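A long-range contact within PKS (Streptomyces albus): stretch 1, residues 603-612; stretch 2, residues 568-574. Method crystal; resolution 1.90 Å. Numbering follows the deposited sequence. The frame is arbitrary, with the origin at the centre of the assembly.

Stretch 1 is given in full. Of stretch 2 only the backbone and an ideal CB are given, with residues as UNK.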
# COMPACT_ATOMS: atom_id res chain seq x y z
N ALA A 603 -9.45 7.53 -53.44
CA ALA A 603 -8.44 7.98 -52.50
C ALA A 603 -9.07 8.37 -51.15
O ALA A 603 -8.49 8.09 -50.10
CB ALA A 603 -7.67 9.13 -53.07
N THR A 604 -10.24 9.01 -51.19
CA THR A 604 -10.93 9.37 -49.94
C THR A 604 -11.31 8.10 -49.17
O THR A 604 -11.09 8.00 -47.96
CB THR A 604 -12.20 10.22 -50.22
OG1 THR A 604 -11.84 11.45 -50.87
CG2 THR A 604 -12.92 10.55 -48.92
N ALA A 605 -11.86 7.11 -49.88
CA ALA A 605 -12.25 5.84 -49.26
C ALA A 605 -11.06 5.14 -48.61
O ALA A 605 -11.17 4.63 -47.50
CB ALA A 605 -12.90 4.92 -50.28
N ARG A 606 -9.92 5.11 -49.29
CA ARG A 606 -8.73 4.48 -48.72
C ARG A 606 -8.21 5.26 -47.51
O ARG A 606 -7.70 4.67 -46.56
CB ARG A 606 -7.63 4.36 -49.78
CG ARG A 606 -7.97 3.48 -50.98
CD ARG A 606 -8.62 2.15 -50.58
NE ARG A 606 -7.74 1.31 -49.79
CZ ARG A 606 -8.14 0.43 -48.87
NH1 ARG A 606 -9.43 0.29 -48.57
NH2 ARG A 606 -7.24 -0.29 -48.22
N ALA A 607 -8.33 6.58 -47.52
CA ALA A 607 -7.87 7.37 -46.39
C ALA A 607 -8.76 7.06 -45.18
O ALA A 607 -8.26 6.90 -44.07
CB ALA A 607 -7.89 8.85 -46.71
N LEU A 608 -10.06 6.94 -45.41
CA LEU A 608 -10.98 6.58 -44.34
C LEU A 608 -10.63 5.22 -43.77
O LEU A 608 -10.67 5.03 -42.55
CB LEU A 608 -12.43 6.56 -44.83
CG LEU A 608 -13.06 7.90 -45.22
CD1 LEU A 608 -14.41 7.64 -45.89
CD2 LEU A 608 -13.22 8.81 -44.01
N ALA A 609 -10.30 4.28 -44.66
CA ALA A 609 -9.97 2.92 -44.24
C ALA A 609 -8.73 2.92 -43.36
O ALA A 609 -8.70 2.28 -42.30
CB ALA A 609 -9.76 2.01 -45.44
N GLY A 610 -7.71 3.67 -43.79
CA GLY A 610 -6.49 3.85 -43.02
C GLY A 610 -6.72 4.47 -41.65
O GLY A 610 -5.90 4.31 -40.74
N TRP A 611 -7.83 5.19 -41.49
CA TRP A 611 -8.19 5.79 -40.21
C TRP A 611 -9.14 4.90 -39.43
O TRP A 611 -9.70 5.30 -38.40
CB TRP A 611 -8.81 7.17 -40.44
CG TRP A 611 -7.82 8.19 -40.90
CD1 TRP A 611 -6.50 8.26 -40.57
CD2 TRP A 611 -8.07 9.28 -41.78
NE1 TRP A 611 -5.91 9.33 -41.19
CE2 TRP A 611 -6.85 9.98 -41.94
CE3 TRP A 611 -9.20 9.73 -42.47
CZ2 TRP A 611 -6.74 11.10 -42.75
CZ3 TRP A 611 -9.09 10.85 -43.27
CH2 TRP A 611 -7.86 11.53 -43.40
N GLY A 612 -9.31 3.67 -39.92
CA GLY A 612 -10.05 2.65 -39.21
C GLY A 612 -11.49 2.42 -39.63
O GLY A 612 -12.16 1.55 -39.08
N UNK A 568 -2.33 14.50 -46.04
CA UNK A 568 -1.23 13.62 -46.42
C UNK A 568 -1.73 12.23 -46.78
O UNK A 568 -1.22 11.62 -47.73
CB UNK A 568 -0.21 13.53 -45.29
N UNK A 569 -2.71 11.73 -46.05
CA UNK A 569 -3.23 10.38 -46.30
C UNK A 569 -3.93 10.32 -47.66
O UNK A 569 -3.84 9.33 -48.38
CB UNK A 569 -4.20 9.96 -45.19
N UNK A 570 -4.61 11.40 -48.01
CA UNK A 570 -5.27 11.47 -49.31
C UNK A 570 -4.23 11.46 -50.41
O UNK A 570 -4.33 10.70 -51.37
CB UNK A 570 -6.15 12.72 -49.41
N UNK A 571 -3.23 12.32 -50.24
CA UNK A 571 -2.17 12.50 -51.23
C UNK A 571 -1.50 11.16 -51.54
O UNK A 571 -1.28 10.83 -52.71
CB UNK A 571 -1.14 13.51 -50.73
N UNK A 572 -1.21 10.38 -50.50
CA UNK A 572 -0.62 9.05 -50.67
C UNK A 572 -1.47 8.17 -51.58
O UNK A 572 -0.98 7.67 -52.60
CB UNK A 572 -0.44 8.37 -49.31
N UNK A 573 -2.72 7.96 -51.22
CA UNK A 573 -3.58 7.05 -51.98
C UNK A 573 -3.97 7.59 -53.35
O UNK A 573 -4.22 6.82 -54.28
CB UNK A 573 -4.85 6.75 -51.18
N UNK A 574 -4.02 8.90 -53.49
CA UNK A 574 -4.32 9.48 -54.79
C UNK A 574 -3.16 9.23 -55.75
O UNK A 574 -3.37 8.87 -56.91
CB UNK A 574 -4.60 10.98 -54.66

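Two helices pack here at 124° between their N-to-C directions, with axes 8.3 Å apart at closest approach. Stretch 1 offers the methyls of Ala603 and Ala607, with the side chains of Thr604, Arg606 and Trp611 around them.

Position 568 has helical backbone angles, and its CB points sideways with nothing of stretch 1 within 5.5 Å. Almost any helix-compatible residue would do; it is Ala568, and it makes no contact.

Position 569 points toward stretch 1. Its CA lies 5.5 Å from the CA of Ala607, and its ideal CB is already 3.7 Å from CZ2 of Trp611 and 4.1 Å from CB of Ala607. With two apolar groups this near, a small apolar side chain suits best, and a longer one would have to turn aside from them. The residue is Ala569. Its CB meets Trp611 CZ2 at 3.7 Å and Ala607 CB at 4.2 Å, so the methyl packs against both apolar groups.

At 570 the CB points sideways, 5.0 Å from Ala607 CB and 5.2 Å from Ala603 O. That leaves room for a long apolar chain, such as leucine, methionine or an aromatic, to reach back to the methyl of Ala603. It is Phe570, with chi1 t. Its CE1 lies 3.6 Å from Ala603 CB and 3.7 Å from Thr604 OG1; the hydroxyl sits at the ring edge and finds its hydrogen bond elsewhere in the structure.

Position 571 points away, and 572 sideways; neither ideal CB has stretch 1 within reach, so polar or charged residues are as acceptable as any. They are Arg571 and Glu572, neither touching stretch 1.

Position 573 points toward stretch 1, its ideal CB 3.9 Å from Arg606 CB and 4.0 Å from Ala603 CA. A flat ring could slide along this surface, and a medium-sized aliphatic chain could also pack there. The residue is His573, with chi1 m. Arg606 CB lies over one face of the imidazole, 3.6 Å from the ring centroid and 16° off the normal, a CH-pi contact. His573 CD2 lies 3.8 Å from Ala607 N, but no hydrogen bond crosses between the stretches.

At 574 the CB points sideways, yet Ala603 CB is only 3.9 Å from it. Any side chain with a CB could pack on that methyl, and stretch 1 says little about what follows, so alanine, an aliphatic or an aromatic would all suit. It is Phe574, with chi1 t: its CB keeps the contact with Ala603 CB, which lies at the ring's edge.

Stretch 2 568-574: AAFREHF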
# COMPACT_ATOMS: atom_id res chain seq x y z
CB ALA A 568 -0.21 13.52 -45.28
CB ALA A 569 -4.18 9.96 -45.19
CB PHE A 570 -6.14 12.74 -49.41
CG PHE A 570 -6.78 12.93 -50.77
CD1 PHE A 570 -8.00 12.34 -51.06
CD2 PHE A 570 -6.15 13.69 -51.74
CE1 PHE A 570 -8.59 12.52 -52.29
CE2 PHE A 570 -6.74 13.87 -52.98
CZ PHE A 570 -7.96 13.28 -53.26
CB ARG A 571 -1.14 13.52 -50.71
CG ARG A 571 -0.22 14.07 -51.76
CD ARG A 571 0.52 15.32 -51.30
NE ARG A 571 1.13 15.17 -49.98
CZ ARG A 571 0.77 15.83 -48.87
NH1 ARG A 571 1.42 15.62 -47.74
NH2 ARG A 571 -0.23 16.71 -48.88
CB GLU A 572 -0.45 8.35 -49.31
CG GLU A 572 0.06 6.90 -49.44
CD GLU A 572 -0.03 6.10 -48.15
OE1 GLU A 572 -0.17 6.70 -47.06
OE2 GLU A 572 0.03 4.85 -48.23
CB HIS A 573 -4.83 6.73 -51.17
CG HIS A 573 -4.54 6.04 -49.88
ND1 HIS A 573 -4.04 4.76 -49.82
CD2 HIS A 573 -4.64 6.46 -48.60
CE1 HIS A 573 -3.86 4.41 -48.56
NE2 HIS A 573 -4.21 5.43 -47.80
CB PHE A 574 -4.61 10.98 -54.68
CG PHE A 574 -5.20 11.58 -55.94
CD1 PHE A 574 -4.38 12.04 -56.95
CD2 PHE A 574 -6.57 11.68 -56.10
CE1 PHE A 574 -4.92 12.58 -58.10
CE2 PHE A 574 -7.12 12.21 -57.23
CZ PHE A 574 -6.29 12.67 -58.24
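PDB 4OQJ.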